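Local coordinates for protein beta-hexosaminidase LpqI (Mycobacterium tuberculosis H37Rv, PDB 6GFV) that removes terminal beta-1,4-linked N-acetylglucosamine from peptidoglycan fragments as a family 3 glycoside hydrolase, feeding mycobacterial cell-wall recycling, at residues 199-202 against 203-206; 242-245 against 246-250. All coordinates share one frame; numbering follows the deposited sequence.

Contact 1 (199-202 against 203-206); sequences TPPL and DDLV
Leu-205 reaches back from the first turn of a short helix and lays its branched end against Thr-199 and Pro-200, in the loop that follows strand 197-198. Its CD2 lies 4.1 Å from CD of the Pro-200 ring, and its CD1 is 3.8 Å from Thr-199 OG1; in both pairs the side chains meet at roughly a right angle. Having CG trans to its carbonyl carbon (chi1 -59°) turns the leucine back toward the preceding loop. On the outer flank the side chains of Pro-201 and Asp-204 lie side by side and point the same way, with Pro-201 CD 3.7 Å from Asp-204 OD2. Farther round, Leu-202 CD1 meets Val-206 CG2 at 4.1 Å, beside the backbone bond from Val-206 N to Leu-202 O (3.0 Å, N-H...O angle 160°).

Pro-201, the N-cap residue, has no side-chain hydroxyl or carboxylate to cap with; its carbonyl O takes Leu-205 N at 3.2 Å, in the carbonyl plane, and more weakly Asp-204 N. Before it, Thr-199 OG1 donates to Pro-200 O (3.0 Å).

Helix 202-206 follows strand 197-198 after the three-residue loop 199-201, while backbone bonds from Thr-199 to Gln-230 and from Leu-202 to Pro-232 tie it to the end of strand 223-230 and the loop beyond.

Contact 2 (242-245 against 246-250); sequences LSKA and AVNLL
A serine N-cap opens helix 244-252, the helix of the beta-alpha-beta unit formed with strands 223-230 and 265-267 in the TIM-barrel-type domain of this family 3 hydrolase. The capping bond joins Ser-243 OG to Ala-246 N at 3.3 Å, with an N-H...O angle of 162°. Ser-243 has OG trans to its own N (chi1 162°), which swings the hydroxyl over the start of the helix to accept from an amide that has no preceding helical turn to supply a carbonyl. The same oxygen lies 3.8 Å from the methyl carbon of Ala-246, and both residues are buried. Ser-243 also contributes its main-chain O, which receives Val-247 N at 3.2 Å in a nearly straight bond and has Val-247 CG2 beside it.

The next two backbone bonds, Asn-248 N to Lys-244 O and Leu-249 N to Ala-245 O, continue the i to i+4 pattern, each donor tilted 29° from its carbonyl plane. On the inward flank, Ala-246 packs on the loop residues Leu-234 and Ala-240, and Ser-243 touches Thr-235, so the capped end is seated against the segment leading out of strand 223-230.

The outer flank carries Lys-244, whose extended chain passes obliquely by the Asn-248 amide, CG standing 3.8 Å from ND2. Beyond that crossing, one water accepts weakly from both side chains, at 3.3 Å from Lys-244 NZ and 3.5 Å from Asn-248 ND2.

Contact 1 closes before contact 2 opens along the chain, and both are helix starts within the same family 3 N-terminal domain. Their centres are 15 Å apart, on the same side of the chain's centre. Strand 223-230 connects them: it pairs in parallel with strand 197-198, which leads into contact 1, and itself leads toward contact 2, whose helix runs on to strand 265-267. The two helices meet directly where Leu-202 CD1 packs on Leu-249 CD2 at 4.3 Å. Thr-199 and Val-247 lie about 12 and 11 Å, side chain to side chain, from Asp-268, the probable nucleophile, so neither of these side chains touches that residue.

Contact 1 (199-202 against 203-206)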
loop_
_atom_site.group_PDB
_atom_site.type_symbol
_atom_site.label_atom_id
_atom_site.label_comp_id
_atom_site.label_asym_id
_atom_site.label_seq_id
_atom_site.Cartn_x
_atom_site.Cartn_y
_atom_site.Cartn_z
ATOM N N THR A 199 -6.564 -18.356 -4.413
ATOM C CA THR A 199 -7.642 -18.237 -3.420
ATOM C C THR A 199 -8.772 -19.266 -3.634
ATOM O O THR A 199 -8.798 -19.934 -4.650
ATOM C CB THR A 199 -8.272 -16.830 -3.465
ATOM O OG1 THR A 199 -8.983 -16.655 -4.698
ATOM C CG2 THR A 199 -7.221 -15.743 -3.324
ATOM N N PRO A 200 -9.707 -19.383 -2.672
ATOM C CA PRO A 200 -10.963 -20.108 -2.927
ATOM C C PRO A 200 -11.767 -19.418 -4.023
ATOM O O PRO A 200 -11.430 -18.297 -4.361
ATOM C CB PRO A 200 -11.687 -20.045 -1.577
ATOM C CG PRO A 200 -10.575 -19.873 -0.563
ATOM C CD PRO A 200 -9.549 -19.032 -1.247
ATOM N N PRO A 201 -12.823 -20.054 -4.559
ATOM C CA PRO A 201 -13.516 -19.406 -5.684
ATOM C C PRO A 201 -14.141 -18.066 -5.309
ATOM O O PRO A 201 -14.401 -17.831 -4.137
ATOM C CB PRO A 201 -14.600 -20.430 -6.067
ATOM C CG PRO A 201 -14.111 -21.708 -5.518
ATOM C CD PRO A 201 -13.398 -21.377 -4.264
ATOM N N LEU A 202 -14.366 -17.202 -6.294
ATOM C CA LEU A 202 -14.947 -15.880 -6.057
ATOM C C LEU A 202 -16.221 -15.906 -5.197
ATOM O O LEU A 202 -16.369 -15.088 -4.294
ATOM C CB LEU A 202 -15.240 -15.186 -7.388
ATOM C CG LEU A 202 -15.810 -13.767 -7.352
ATOM C CD1 LEU A 202 -15.004 -12.839 -6.463
ATOM C CD2 LEU A 202 -15.867 -13.199 -8.739
ATOM N N ASP A 203 -17.116 -16.857 -5.457
ATOM C CA ASP A 203 -18.372 -16.959 -4.709
ATOM C C ASP A 203 -18.144 -17.198 -3.230
ATOM O O ASP A 203 -18.899 -16.706 -2.394
ATOM C CB ASP A 203 -19.247 -18.078 -5.264
ATOM C CG ASP A 203 -19.952 -17.686 -6.538
ATOM O OD1 ASP A 203 -20.359 -16.516 -6.660
ATOM O OD2 ASP A 203 -20.095 -18.550 -7.422
ATOM N N ASP A 204 -17.109 -17.964 -2.906
ATOM C CA ASP A 204 -16.769 -18.193 -1.521
ATOM C C ASP A 204 -16.250 -16.903 -0.891
ATOM O O ASP A 204 -16.619 -16.581 0.225
ATOM C CB ASP A 204 -15.744 -19.319 -1.395
ATOM C CG ASP A 204 -16.373 -20.691 -1.521
ATOM O OD1 ASP A 204 -17.586 -20.775 -1.811
ATOM O OD2 ASP A 204 -15.656 -21.692 -1.336
ATOM N N LEU A 205 -15.419 -16.165 -1.622
ATOM C CA LEU A 205 -14.836 -14.926 -1.114
ATOM C C LEU A 205 -15.903 -13.902 -0.784
ATOM O O LEU A 205 -15.866 -13.301 0.273
ATOM C CB LEU A 205 -13.853 -14.331 -2.120
ATOM C CG LEU A 205 -12.658 -15.189 -2.540
ATOM C CD1 LEU A 205 -11.725 -14.403 -3.438
ATOM C CD2 LEU A 205 -11.923 -15.711 -1.317
ATOM N N VAL A 206 -16.869 -13.741 -1.692
ATOM C CA VAL A 206 -17.927 -12.739 -1.560
ATOM C C VAL A 206 -18.719 -12.885 -0.254
ATOM O O VAL A 206 -19.149 -11.898 0.333
ATOM C CB VAL A 206 -18.912 -12.800 -2.755
ATOM C CG1 VAL A 206 -20.139 -11.947 -2.488
ATOM C CG2 VAL A 206 -18.232 -12.382 -4.048
#

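Contact 2 (242-245 against 246-250)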
loop_
_atom_site.group_PDB
_atom_site.type_symbol
_atom_site.label_atom_id
_atom_site.label_comp_id
_atom_site.label_asym_id
_atom_site.label_seq_id
_atom_site.Cartn_x
_atom_site.Cartn_y
_atom_site.Cartn_z
ATOM N N LEU A 242 -2.079 -7.525 -10.721
ATOM C CA LEU A 242 -1.803 -7.275 -12.127
ATOM C C LEU A 242 -3.055 -7.473 -12.993
ATOM O O LEU A 242 -2.967 -7.549 -14.218
ATOM C CB LEU A 242 -0.685 -8.187 -12.612
ATOM C CG LEU A 242 0.649 -8.108 -11.863
ATOM C CD1 LEU A 242 1.705 -8.752 -12.708
ATOM C CD2 LEU A 242 1.023 -6.677 -11.547
ATOM N N SER A 243 -4.206 -7.550 -12.342
ATOM C CA SER A 243 -5.458 -7.906 -13.001
ATOM C C SER A 243 -6.483 -6.774 -12.927
ATOM O O SER A 243 -6.963 -6.429 -11.860
ATOM C CB SER A 243 -6.021 -9.188 -12.374
ATOM O OG SER A 243 -7.398 -9.370 -12.651
ATOM N N LYS A 244 -6.804 -6.203 -14.077
ATOM C CA LYS A 244 -7.805 -5.149 -14.178
ATOM C C LYS A 244 -9.188 -5.602 -13.713
ATOM O O LYS A 244 -9.959 -4.802 -13.194
ATOM C CB LYS A 244 -7.884 -4.643 -15.619
ATOM C CG LYS A 244 -8.720 -3.404 -15.804
ATOM C CD LYS A 244 -8.559 -2.854 -17.203
ATOM C CE LYS A 244 -9.104 -1.460 -17.290
ATOM N NZ LYS A 244 -9.132 -0.975 -18.691
ATOM N N ALA A 245 -9.508 -6.876 -13.914
ATOM C CA ALA A 245 -10.783 -7.416 -13.454
ATOM C C ALA A 245 -10.884 -7.331 -11.931
ATOM O O ALA A 245 -11.917 -6.939 -11.406
ATOM C CB ALA A 245 -10.964 -8.858 -13.931
ATOM N N ALA A 246 -9.806 -7.672 -11.223
ATOM C CA ALA A 246 -9.797 -7.579 -9.762
ATOM C C ALA A 246 -9.878 -6.127 -9.261
ATOM O O ALA A 246 -10.654 -5.819 -8.375
ATOM C CB ALA A 246 -8.542 -8.283 -9.179
ATOM N N VAL A 247 -9.075 -5.231 -9.815
ATOM C CA VAL A 247 -9.148 -3.829 -9.394
ATOM C C VAL A 247 -10.532 -3.256 -9.740
ATOM O O VAL A 247 -11.136 -2.595 -8.918
ATOM C CB VAL A 247 -8.035 -2.994 -10.022
ATOM C CG1 VAL A 247 -8.152 -1.549 -9.617
ATOM C CG2 VAL A 247 -6.675 -3.542 -9.595
ATOM N N ASN A 248 -11.062 -3.564 -10.924
ATOM C CA ASN A 248 -12.416 -3.086 -11.287
ATOM C C ASN A 248 -13.513 -3.534 -10.303
ATOM O O ASN A 248 -14.424 -2.775 -10.034
ATOM C CB ASN A 248 -12.776 -3.521 -12.721
ATOM C CG ASN A 248 -12.232 -2.561 -13.775
ATOM O OD1 ASN A 248 -11.648 -1.547 -13.449
ATOM N ND2 ASN A 248 -12.415 -2.892 -15.033
ATOM N N LEU A 249 -13.427 -4.748 -9.759
ATOM C CA LEU A 249 -14.363 -5.178 -8.713
ATOM C C LEU A 249 -14.304 -4.277 -7.478
ATOM O O LEU A 249 -15.334 -3.910 -6.904
ATOM C CB LEU A 249 -14.085 -6.618 -8.285
ATOM C CG LEU A 249 -14.976 -7.206 -7.175
ATOM C CD1 LEU A 249 -16.448 -7.216 -7.591
ATOM C CD2 LEU A 249 -14.518 -8.616 -6.780
ATOM N N LEU A 250 -13.086 -3.943 -7.074
ATOM C CA LEU A 250 -12.854 -3.030 -5.962
ATOM C C LEU A 250 -13.437 -1.655 -6.265
ATOM O O LEU A 250 -14.124 -1.076 -5.422
ATOM C CB LEU A 250 -11.358 -2.925 -5.650
ATOM C CG LEU A 250 -10.945 -1.913 -4.563
ATOM C CD1 LEU A 250 -11.641 -2.157 -3.222
ATOM C CD2 LEU A 250 -9.448 -1.900 -4.385
HETATM O O HOH W 1 -12.247 -0.591 -17.611
#